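Local coordinates for protein TetR family transcriptional regulator (Mycobacterium smegmatis, PDB 5XS9) that probably represses biotin-related genes as a dimeric TetR-family DNA-binding transcriptional regulator, at residues Arg83-Glu94 with Leu141-Gln152; Ile108-Ala119 with Val129-Ile137. All coordinates share one frame; numbering follows the deposited sequence.

Contact 1 (Arg83-Glu94 with Leu141-Gln152)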
loop_
_atom_site.group_PDB
_atom_site.type_symbol
_atom_site.label_atom_id
_atom_site.label_comp_id
_atom_site.label_asym_id
_atom_site.label_seq_id
_atom_site.Cartn_x
_atom_site.Cartn_y
_atom_site.Cartn_z
ATOM N N ARG A 83 1.186 3.154 12.582
ATOM C CA ARG A 83 0.892 4.240 11.668
ATOM C C ARG A 83 1.641 5.549 12.049
ATOM O O ARG A 83 2.184 6.265 11.208
ATOM C CB ARG A 83 -0.599 4.486 11.668
ATOM C CG ARG A 83 -0.981 5.792 10.956
ATOM C CD ARG A 83 -2.427 5.771 10.689
ATOM N NE ARG A 83 -2.906 7.078 10.295
ATOM C CZ ARG A 83 -3.445 7.979 11.097
ATOM N NH1 ARG A 83 -3.599 7.751 12.376
ATOM N NH2 ARG A 83 -3.850 9.138 10.597
ATOM N N ASP A 84 1.643 5.860 13.336
ATOM C CA ASP A 84 2.320 7.081 13.813
ATOM C C ASP A 84 3.823 7.043 13.477
ATOM O O ASP A 84 4.394 8.033 12.953
ATOM C CB ASP A 84 2.039 7.328 15.313
ATOM C CG ASP A 84 0.600 7.950 15.572
ATOM O OD1 ASP A 84 -0.165 8.513 14.678
ATOM O OD2 ASP A 84 0.237 7.872 16.751
ATOM N N ALA A 85 4.455 5.891 13.642
ATOM C CA ALA A 85 5.859 5.787 13.248
ATOM C C ALA A 85 6.068 5.967 11.757
ATOM O O ALA A 85 7.002 6.666 11.330
ATOM C CB ALA A 85 6.481 4.516 13.754
ATOM N N LEU A 86 5.172 5.433 10.926
ATOM C CA LEU A 86 5.329 5.591 9.520
ATOM C C LEU A 86 5.145 7.057 9.099
ATOM O O LEU A 86 5.845 7.570 8.215
ATOM C CB LEU A 86 4.331 4.724 8.720
ATOM C CG LEU A 86 4.353 3.221 9.012
ATOM C CD1 LEU A 86 3.126 2.512 8.424
ATOM C CD2 LEU A 86 5.678 2.608 8.557
ATOM N N LEU A 87 4.175 7.718 9.721
ATOM C CA LEU A 87 3.892 9.124 9.394
ATOM C C LEU A 87 4.971 10.124 9.836
ATOM O O LEU A 87 4.972 11.238 9.384
ATOM C CB LEU A 87 2.559 9.555 9.975
ATOM C CG LEU A 87 1.380 8.896 9.271
ATOM C CD1 LEU A 87 0.127 9.373 9.994
ATOM C CD2 LEU A 87 1.304 9.194 7.786
ATOM N N SER A 88 5.865 9.672 10.675
ATOM C CA SER A 88 6.935 10.479 11.277
ATOM C C SER A 88 8.072 10.697 10.341
ATOM O O SER A 88 8.906 11.490 10.669
ATOM C CB SER A 88 7.492 9.763 12.556
ATOM O OG SER A 88 6.476 9.825 13.484
ATOM N N HIS A 89 8.189 9.917 9.247
ATOM C CA HIS A 89 9.218 10.108 8.266
ATOM C C HIS A 89 8.656 10.189 6.880
ATOM O O HIS A 89 7.709 9.484 6.581
ATOM C CB HIS A 89 10.200 8.962 8.345
ATOM C CG HIS A 89 10.793 8.826 9.706
ATOM N ND1 HIS A 89 11.862 9.589 10.126
ATOM C CD2 HIS A 89 10.380 8.117 10.790
ATOM C CE1 HIS A 89 12.126 9.318 11.393
ATOM N NE2 HIS A 89 11.223 8.451 11.825
ATOM N N THR A 90 9.224 11.079 6.052
ATOM C CA THR A 90 8.915 11.156 4.641
ATOM C C THR A 90 9.036 9.757 3.938
ATOM O O THR A 90 10.025 9.028 4.064
ATOM C CB THR A 90 9.886 12.099 3.928
ATOM O OG1 THR A 90 9.965 13.335 4.651
ATOM C CG2 THR A 90 9.436 12.405 2.409
ATOM N N ASP A 91 7.974 9.387 3.253
ATOM C CA ASP A 91 7.876 8.129 2.478
ATOM C C ASP A 91 8.007 6.887 3.399
ATOM O O ASP A 91 8.292 5.787 2.965
ATOM C CB ASP A 91 8.833 8.112 1.368
ATOM C CG ASP A 91 8.550 9.197 0.321
ATOM O OD1 ASP A 91 7.389 9.510 -0.030
ATOM O OD2 ASP A 91 9.535 9.651 -0.204
ATOM N N GLY A 92 7.713 7.079 4.672
ATOM C CA GLY A 92 7.935 6.007 5.667
ATOM C C GLY A 92 7.065 4.777 5.452
ATOM O O GLY A 92 7.558 3.656 5.542
ATOM N N ALA A 93 5.783 4.990 5.122
ATOM C CA ALA A 93 4.951 3.883 4.878
ATOM C C ALA A 93 5.426 3.104 3.644
ATOM O O ALA A 93 5.412 1.901 3.664
ATOM C CB ALA A 93 3.477 4.300 4.768
ATOM N N GLU A 94 5.831 3.792 2.591
ATOM C CA GLU A 94 6.331 3.125 1.373
ATOM C C GLU A 94 7.616 2.346 1.648
ATOM O O GLU A 94 7.821 1.252 1.136
ATOM C CB GLU A 94 6.632 4.159 0.277
ATOM C CG GLU A 94 7.039 3.546 -1.034
ATOM C CD GLU A 94 7.485 4.609 -2.070
ATOM O OE1 GLU A 94 7.077 5.778 -1.937
ATOM O OE2 GLU A 94 8.266 4.273 -2.989
ATOM N N LEU A 141 -0.671 -0.600 6.108
ATOM C CA LEU A 141 0.199 -0.119 5.068
ATOM C C LEU A 141 -0.467 0.514 3.854
ATOM O O LEU A 141 0.004 1.557 3.348
ATOM C CB LEU A 141 1.232 -1.214 4.638
ATOM C CG LEU A 141 2.145 -1.765 5.703
ATOM C CD1 LEU A 141 2.859 -2.980 5.086
ATOM C CD2 LEU A 141 3.088 -0.715 6.203
ATOM N N GLY A 142 -1.541 -0.067 3.355
ATOM C CA GLY A 142 -2.292 0.538 2.231
ATOM C C GLY A 142 -2.894 1.887 2.659
ATOM O O GLY A 142 -2.817 2.900 1.948
ATOM N N PHE A 143 -3.462 1.899 3.835
ATOM C CA PHE A 143 -4.078 3.127 4.378
ATOM C C PHE A 143 -3.047 4.225 4.455
ATOM O O PHE A 143 -3.266 5.317 3.957
ATOM C CB PHE A 143 -4.685 2.891 5.741
ATOM C CG PHE A 143 -5.358 4.101 6.344
ATOM C CD1 PHE A 143 -6.737 4.232 6.256
ATOM C CD2 PHE A 143 -4.625 5.098 6.920
ATOM C CE1 PHE A 143 -7.406 5.300 6.777
ATOM C CE2 PHE A 143 -5.285 6.229 7.461
ATOM C CZ PHE A 143 -6.677 6.300 7.417
ATOM N N THR A 144 -1.916 3.911 5.028
ATOM C CA THR A 144 -0.901 4.906 5.372
ATOM C C THR A 144 -0.045 5.322 4.165
ATOM O O THR A 144 0.283 6.492 4.071
ATOM C CB THR A 144 -0.020 4.465 6.543
ATOM O OG1 THR A 144 -0.850 4.013 7.649
ATOM C CG2 THR A 144 0.803 5.603 6.991
ATOM N N VAL A 145 0.248 4.422 3.205
ATOM C CA VAL A 145 0.816 4.837 1.962
ATOM C C VAL A 145 -0.103 5.843 1.276
ATOM O O VAL A 145 0.367 6.838 0.737
ATOM C CB VAL A 145 1.108 3.616 1.009
ATOM C CG1 VAL A 145 1.522 4.105 -0.367
ATOM C CG2 VAL A 145 2.205 2.708 1.605
ATOM N N ASP A 146 -1.398 5.577 1.240
ATOM C CA ASP A 146 -2.322 6.432 0.550
ATOM C C ASP A 146 -2.396 7.809 1.260
ATOM O O ASP A 146 -2.300 8.866 0.614
ATOM C CB ASP A 146 -3.677 5.772 0.546
ATOM C CG ASP A 146 -4.771 6.620 -0.131
ATOM O OD1 ASP A 146 -4.911 6.562 -1.328
ATOM O OD2 ASP A 146 -5.516 7.324 0.557
ATOM N N GLU A 147 -2.494 7.774 2.585
ATOM C CA GLU A 147 -2.574 9.008 3.422
ATOM C C GLU A 147 -1.337 9.922 3.256
ATOM O O GLU A 147 -1.419 11.118 3.023
ATOM C CB GLU A 147 -2.788 8.605 4.874
ATOM C CG GLU A 147 -2.800 9.747 5.881
ATOM C CD GLU A 147 -2.956 9.234 7.305
ATOM O OE1 GLU A 147 -2.493 8.117 7.657
ATOM O OE2 GLU A 147 -3.541 9.969 8.071
ATOM N N GLN A 148 -0.184 9.329 3.294
ATOM C CA GLN A 148 1.066 10.049 3.217
ATOM C C GLN A 148 1.379 10.542 1.816
ATOM O O GLN A 148 1.880 11.664 1.655
ATOM C CB GLN A 148 2.127 9.152 3.839
ATOM C CG GLN A 148 3.500 9.688 3.959
ATOM C CD GLN A 148 4.329 8.790 4.850
ATOM O OE1 GLN A 148 4.488 7.576 4.582
ATOM N NE2 GLN A 148 4.882 9.370 5.900
ATOM N N SER A 149 1.036 9.783 0.770
ATOM C CA SER A 149 1.119 10.337 -0.511
ATOM C C SER A 149 0.255 11.590 -0.635
ATOM O O SER A 149 0.681 12.559 -1.236
ATOM C CB SER A 149 0.592 9.404 -1.603
ATOM O OG SER A 149 1.333 8.258 -1.478
ATOM N N ARG A 150 -0.976 11.509 -0.212
ATOM C CA ARG A 150 -1.853 12.668 -0.283
ATOM C C ARG A 150 -1.353 13.877 0.511
ATOM O O ARG A 150 -1.376 14.969 0.003
ATOM C CB ARG A 150 -3.266 12.300 0.086
ATOM C CG ARG A 150 -3.866 11.372 -0.968
ATOM C CD ARG A 150 -5.362 11.152 -0.789
ATOM N NE ARG A 150 -5.649 10.077 0.090
ATOM C CZ ARG A 150 -6.006 10.207 1.383
ATOM N NH1 ARG A 150 -6.178 11.418 1.957
ATOM N NH2 ARG A 150 -6.181 9.097 2.136
ATOM N N LEU A 151 -0.842 13.663 1.710
ATOM C CA LEU A 151 -0.331 14.765 2.552
ATOM C C LEU A 151 0.901 15.366 1.897
ATOM O O LEU A 151 1.049 16.583 1.888
ATOM C CB LEU A 151 0.032 14.287 3.978
ATOM C CG LEU A 151 -1.057 13.894 4.975
ATOM C CD1 LEU A 151 -0.464 13.139 6.202
ATOM C CD2 LEU A 151 -1.807 15.187 5.364
ATOM N N GLN A 152 1.767 14.531 1.318
ATOM C CA GLN A 152 3.049 15.004 0.746
ATOM C C GLN A 152 2.799 15.821 -0.496
ATOM O O GLN A 152 3.467 16.829 -0.718
ATOM C CB GLN A 152 4.060 13.877 0.441
ATOM C CG GLN A 152 4.656 13.380 1.749
ATOM C CD GLN A 152 5.449 12.105 1.629
ATOM O OE1 GLN A 152 5.697 11.567 0.521
ATOM N NE2 GLN A 152 5.860 11.600 2.782
HETATM O O HOH W 1 3.849 11.926 7.197
HETATM O O HOH W 2 4.776 6.432 2.126
#
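The turn between helices 71-87 and 92-101 of a TetR-type C-terminal domain is fastened to helix 129-155 chiefly by Gln148, whose amide reaches into the break between the two helices. With CG anti to the backbone N (chi1 -177°) and the chain extended, the side chain enters a hollow formed by Leu86, Leu87, Gly92 and Ala93. Its NE2 donates to Leu86 O over 3.1 Å, tilted from the carbonyl plane, while Gln148 OE1 accepts from Ala93 N at 2.9 Å, the N-H lying in the plane of the side-chain carbonyl. The amide thus serves a carbonyl near the end of one helix and an N-H at the start of the next. Two waters extend the grip, one linking NE2 to Leu87 O and the other OE1 to Glu94 N, so each polar atom of this buried amide has at least two partners.

One turn earlier, Thr144 is a second knob into a hole, lodged among Arg83, Leu86, Leu87 and Ala93. Its CG2 meets Leu87 CD2 and Ala93 CB, both at 3.7 Å, and its hydroxyl bonds back to Val140 O. The type II turn from His89 to Gly92 carries the chain between the helices, and polar groups of the turn reach the probable DNA-binding part: His89 ND1 and Thr90 OG1 bond to Asp17, and Asp91 OD2 to Ile21 N.

Beside the knobs, Arg83 and Glu147 form a side-on, two-nitrogen salt bridge. Arg83 NE lies 2.9 Å from Glu147 OE1 and NH2 2.7 Å from OE2, with both oxygens using their syn lone pairs and the two planes only 5° apart. Leu87 CD1 lies over one face of the guanidinium, offset toward its rim.

Contact 2 (Ile108-Ala119 with Val129-Ile137)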
loop_
_atom_site.group_PDB
_atom_site.type_symbol
_atom_site.label_atom_id
_atom_site.label_comp_id
_atom_site.label_asym_id
_atom_site.label_seq_id
_atom_site.Cartn_x
_atom_site.Cartn_y
_atom_site.Cartn_z
ATOM N N ILE A 108 9.004 -5.117 11.672
ATOM C CA ILE A 108 7.662 -5.411 11.144
ATOM C C ILE A 108 7.306 -6.890 11.383
ATOM O O ILE A 108 6.184 -7.213 11.721
ATOM C CB ILE A 108 7.548 -4.991 9.637
ATOM C CG1 ILE A 108 6.078 -4.939 9.245
ATOM C CG2 ILE A 108 8.326 -5.927 8.752
ATOM C CD1 ILE A 108 5.405 -3.713 9.825
ATOM N N THR A 109 8.293 -7.779 11.290
ATOM C CA THR A 109 8.112 -9.217 11.542
ATOM C C THR A 109 7.698 -9.407 13.021
ATOM O O THR A 109 6.748 -10.132 13.328
ATOM C CB THR A 109 9.420 -9.966 11.247
ATOM O OG1 THR A 109 9.715 -9.805 9.872
ATOM C CG2 THR A 109 9.303 -11.478 11.552
ATOM N N GLU A 110 8.359 -8.689 13.928
ATOM C CA GLU A 110 7.942 -8.704 15.312
ATOM C C GLU A 110 6.479 -8.194 15.488
ATOM O O GLU A 110 5.755 -8.707 16.313
ATOM C CB GLU A 110 8.823 -7.843 16.221
ATOM C CG GLU A 110 10.244 -8.337 16.353
ATOM C CD GLU A 110 11.148 -7.336 17.094
ATOM O OE1 GLU A 110 10.639 -6.346 17.696
ATOM O OE2 GLU A 110 12.380 -7.570 17.060
ATOM N N ILE A 111 6.094 -7.146 14.780
ATOM C CA ILE A 111 4.744 -6.618 14.956
ATOM C C ILE A 111 3.692 -7.611 14.483
ATOM O O ILE A 111 2.671 -7.780 15.124
ATOM C CB ILE A 111 4.608 -5.207 14.293
ATOM C CG1 ILE A 111 5.388 -4.173 15.166
ATOM C CG2 ILE A 111 3.123 -4.828 14.196
ATOM C CD1 ILE A 111 5.836 -2.971 14.354
ATOM N N VAL A 112 3.960 -8.266 13.367
ATOM C CA VAL A 112 3.095 -9.281 12.861
ATOM C C VAL A 112 2.912 -10.450 13.846
ATOM O O VAL A 112 1.796 -10.868 14.123
ATOM C CB VAL A 112 3.689 -9.839 11.541
ATOM C CG1 VAL A 112 3.119 -11.200 11.148
ATOM C CG2 VAL A 112 3.496 -8.847 10.434
ATOM N N GLU A 113 4.003 -10.894 14.471
ATOM C CA GLU A 113 3.909 -11.931 15.492
ATOM C C GLU A 113 3.102 -11.403 16.657
ATOM O O GLU A 113 2.248 -12.091 17.239
ATOM C CB GLU A 113 5.344 -12.401 15.906
ATOM C CG GLU A 113 5.429 -13.131 17.241
ATOM C CD GLU A 113 5.132 -14.647 17.196
ATOM O OE1 GLU A 113 4.471 -15.139 18.144
ATOM O OE2 GLU A 113 5.579 -15.366 16.264
ATOM N N GLN A 114 3.340 -10.172 17.053
ATOM C CA GLN A 114 2.538 -9.666 18.131
ATOM C C GLN A 114 1.037 -9.596 17.802
ATOM O O GLN A 114 0.210 -9.948 18.609
ATOM C CB GLN A 114 3.082 -8.300 18.545
ATOM C CG GLN A 114 2.507 -7.756 19.791
ATOM C CD GLN A 114 3.363 -6.625 20.378
ATOM O OE1 GLN A 114 4.584 -6.726 20.481
ATOM N NE2 GLN A 114 2.709 -5.582 20.822
ATOM N N LEU A 115 0.686 -9.161 16.599
ATOM C CA LEU A 115 -0.692 -9.163 16.187
ATOM C C LEU A 115 -1.312 -10.596 16.110
ATOM O O LEU A 115 -2.486 -10.766 16.375
ATOM C CB LEU A 115 -0.851 -8.494 14.830
ATOM C CG LEU A 115 -0.609 -6.977 14.795
ATOM C CD1 LEU A 115 -0.520 -6.592 13.335
ATOM C CD2 LEU A 115 -1.652 -6.207 15.585
ATOM N N GLY A 116 -0.523 -11.582 15.705
ATOM C CA GLY A 116 -0.941 -12.967 15.731
ATOM C C GLY A 116 -1.366 -13.438 17.086
ATOM O O GLY A 116 -2.335 -14.139 17.189
ATOM N N ARG A 117 -0.722 -12.980 18.158
ATOM C CA ARG A 117 -1.230 -13.292 19.503
ATOM C C ARG A 117 -2.629 -12.747 19.853
ATOM O O ARG A 117 -3.433 -13.390 20.541
ATOM C CB ARG A 117 -0.205 -12.874 20.542
ATOM C CG ARG A 117 1.098 -13.712 20.390
ATOM C CD ARG A 117 2.092 -13.485 21.549
ATOM N NE ARG A 117 3.034 -12.400 21.226
ATOM C CZ ARG A 117 4.249 -12.554 20.685
ATOM N NH1 ARG A 117 4.736 -13.776 20.427
ATOM N NH2 ARG A 117 4.994 -11.471 20.393
ATOM N N ALA A 118 -2.964 -11.570 19.316
ATOM C CA ALA A 118 -4.274 -11.020 19.533
ATOM C C ALA A 118 -5.248 -11.830 18.686
ATOM O O ALA A 118 -6.354 -12.142 19.114
ATOM C CB ALA A 118 -4.283 -9.521 19.102
ATOM N N ALA A 119 -4.864 -12.174 17.475
ATOM C CA ALA A 119 -5.787 -12.970 16.595
ATOM C C ALA A 119 -6.146 -14.303 17.256
ATOM O O ALA A 119 -7.278 -14.760 17.220
ATOM C CB ALA A 119 -5.178 -13.202 15.234
ATOM N N VAL A 129 -3.523 -17.726 11.914
ATOM C CA VAL A 129 -3.122 -16.558 12.697
ATOM C C VAL A 129 -2.219 -15.604 11.911
ATOM O O VAL A 129 -2.386 -14.389 12.009
ATOM C CB VAL A 129 -2.502 -17.035 14.012
ATOM C CG1 VAL A 129 -1.481 -16.089 14.579
ATOM C CG2 VAL A 129 -3.643 -17.336 15.019
ATOM N N ASP A 130 -1.269 -16.163 11.165
ATOM C CA ASP A 130 -0.333 -15.391 10.379
ATOM C C ASP A 130 -1.035 -14.636 9.242
ATOM O O ASP A 130 -0.676 -13.494 9.040
ATOM C CB ASP A 130 0.821 -16.257 9.803
ATOM C CG ASP A 130 1.895 -16.624 10.862
ATOM O OD1 ASP A 130 1.946 -16.039 12.009
ATOM O OD2 ASP A 130 2.710 -17.524 10.512
ATOM N N ALA A 131 -1.958 -15.277 8.509
ATOM C CA ALA A 131 -2.781 -14.620 7.509
ATOM C C ALA A 131 -3.630 -13.458 8.145
ATOM O O ALA A 131 -3.793 -12.427 7.516
ATOM C CB ALA A 131 -3.641 -15.591 6.770
ATOM N N ALA A 132 -4.174 -13.692 9.340
ATOM C CA ALA A 132 -4.951 -12.681 10.069
ATOM C C ALA A 132 -4.106 -11.484 10.400
ATOM O O ALA A 132 -4.513 -10.352 10.126
ATOM C CB ALA A 132 -5.577 -13.252 11.313
ATOM N N ALA A 133 -2.897 -11.727 10.893
ATOM C CA ALA A 133 -1.988 -10.672 11.271
ATOM C C ALA A 133 -1.518 -9.896 10.056
ATOM O O ALA A 133 -1.567 -8.658 10.087
ATOM C CB ALA A 133 -0.815 -11.190 12.086
ATOM N N ARG A 134 -1.169 -10.589 8.969
ATOM C CA ARG A 134 -0.788 -9.929 7.753
ATOM C C ARG A 134 -1.928 -9.082 7.164
ATOM O O ARG A 134 -1.688 -8.015 6.597
ATOM C CB ARG A 134 -0.304 -10.938 6.696
ATOM C CG ARG A 134 1.130 -11.407 6.996
ATOM C CD ARG A 134 1.750 -12.199 5.866
ATOM N NE ARG A 134 1.000 -13.383 5.603
ATOM C CZ ARG A 134 1.274 -14.612 6.088
ATOM N NH1 ARG A 134 2.302 -14.851 6.907
ATOM N NH2 ARG A 134 0.478 -15.620 5.749
ATOM N N THR A 135 -3.161 -9.569 7.296
ATOM C CA THR A 135 -4.331 -8.863 6.835
ATOM C C THR A 135 -4.408 -7.448 7.482
ATOM O O THR A 135 -4.603 -6.425 6.788
ATOM C CB THR A 135 -5.596 -9.673 7.095
ATOM O OG1 THR A 135 -5.614 -10.897 6.258
ATOM C CG2 THR A 135 -6.827 -8.820 6.737
ATOM N N VAL A 136 -4.224 -7.413 8.784
ATOM C CA VAL A 136 -4.174 -6.145 9.511
ATOM C C VAL A 136 -3.027 -5.299 9.024
ATOM O O VAL A 136 -3.231 -4.102 8.727
ATOM C CB VAL A 136 -4.080 -6.402 11.011
ATOM C CG1 VAL A 136 -3.928 -5.087 11.844
ATOM C CG2 VAL A 136 -5.289 -7.240 11.497
ATOM N N ILE A 137 -1.839 -5.902 8.832
ATOM C CA ILE A 137 -0.719 -5.093 8.368
ATOM C C ILE A 137 -0.980 -4.521 6.996
ATOM O O ILE A 137 -0.594 -3.367 6.733
ATOM C CB ILE A 137 0.621 -5.886 8.397
ATOM C CG1 ILE A 137 1.031 -6.120 9.818
ATOM C CG2 ILE A 137 1.724 -5.167 7.678
ATOM C CD1 ILE A 137 1.226 -4.860 10.627
HETATM O O HOH W 3 1.389 -13.827 13.865
#
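Ala133 presses its methyl against the backbone of the helix opposite, where segments 108-119 and 129-137, on helices 106-122 and 129-155 of the all-helical TetR C-terminal domain, come closest in backbone. The short segments cross at 116° with their axes 8.2 Å apart, a spacing made possible by small residues: the CA atoms of Gly116 and Ala133 are 5.1 Å apart. The alanine CB settles into a shallow hollow floored by Val112 O, 3.3 Å away, and Gly116 N, with Leu115 CB along its wall. Since Gly116 has no side chain, Val129 can lay its CG1 directly on the glycine backbone, where CG1 stands a tight 3.4 Å from Gly116 CA.

On one side of this centre the bumps grow larger. Ile137 lies against both Val112 and Leu115: its CG1 meets Val112 CG2 at 3.7 Å, and its CD1 meets Leu115 CD1 at the same distance. In the isoleucine, chi1 (-70°) sets CG1 anti to the carbonyl carbon and against Val112, and chi2 (-59°) turns CD1 toward Leu115 and Ile111 CG2, the two isoleucines crossing at about a right angle. Leu115 CD1 also touches Val136 CG1, and Phe100 and Leu82 from helices 92-101 and 71-87 pack against Ile137. Toward the other end the relief flattens to methyl against methyl, Ala119 CB lying 3.9 Å from Ala132 CB.

Ala131 and Thr135, which take no part in this packing, meet Gln173 and Gly177 of the second subunit. Polar groups meet at the margin through a single water, which donates to Val112 O and, at 2.9 Å, to Asp130 OD1.

Both contacts draw on helix 129-155, which contributes its first turns to contact 2 and the following ones to contact 1; their centres lie about 20 Å apart. Along the chain the order is 83-94, 108-119, 129-137, 141-152, so contact 2 falls entirely within the span that contact 1 brings together. Helix 106-122 meets the start of the long helix, and helices 71-87 and 92-101 meet its later turns. Contact 1 combines buried knobs with polar bonds, and its turn bonds to the probable DNA-binding region, whereas contact 2 is almost wholly apolar. Because both also touch the second subunit, helix 129-155 joins the interior of the C-terminal domain to the dimer interface.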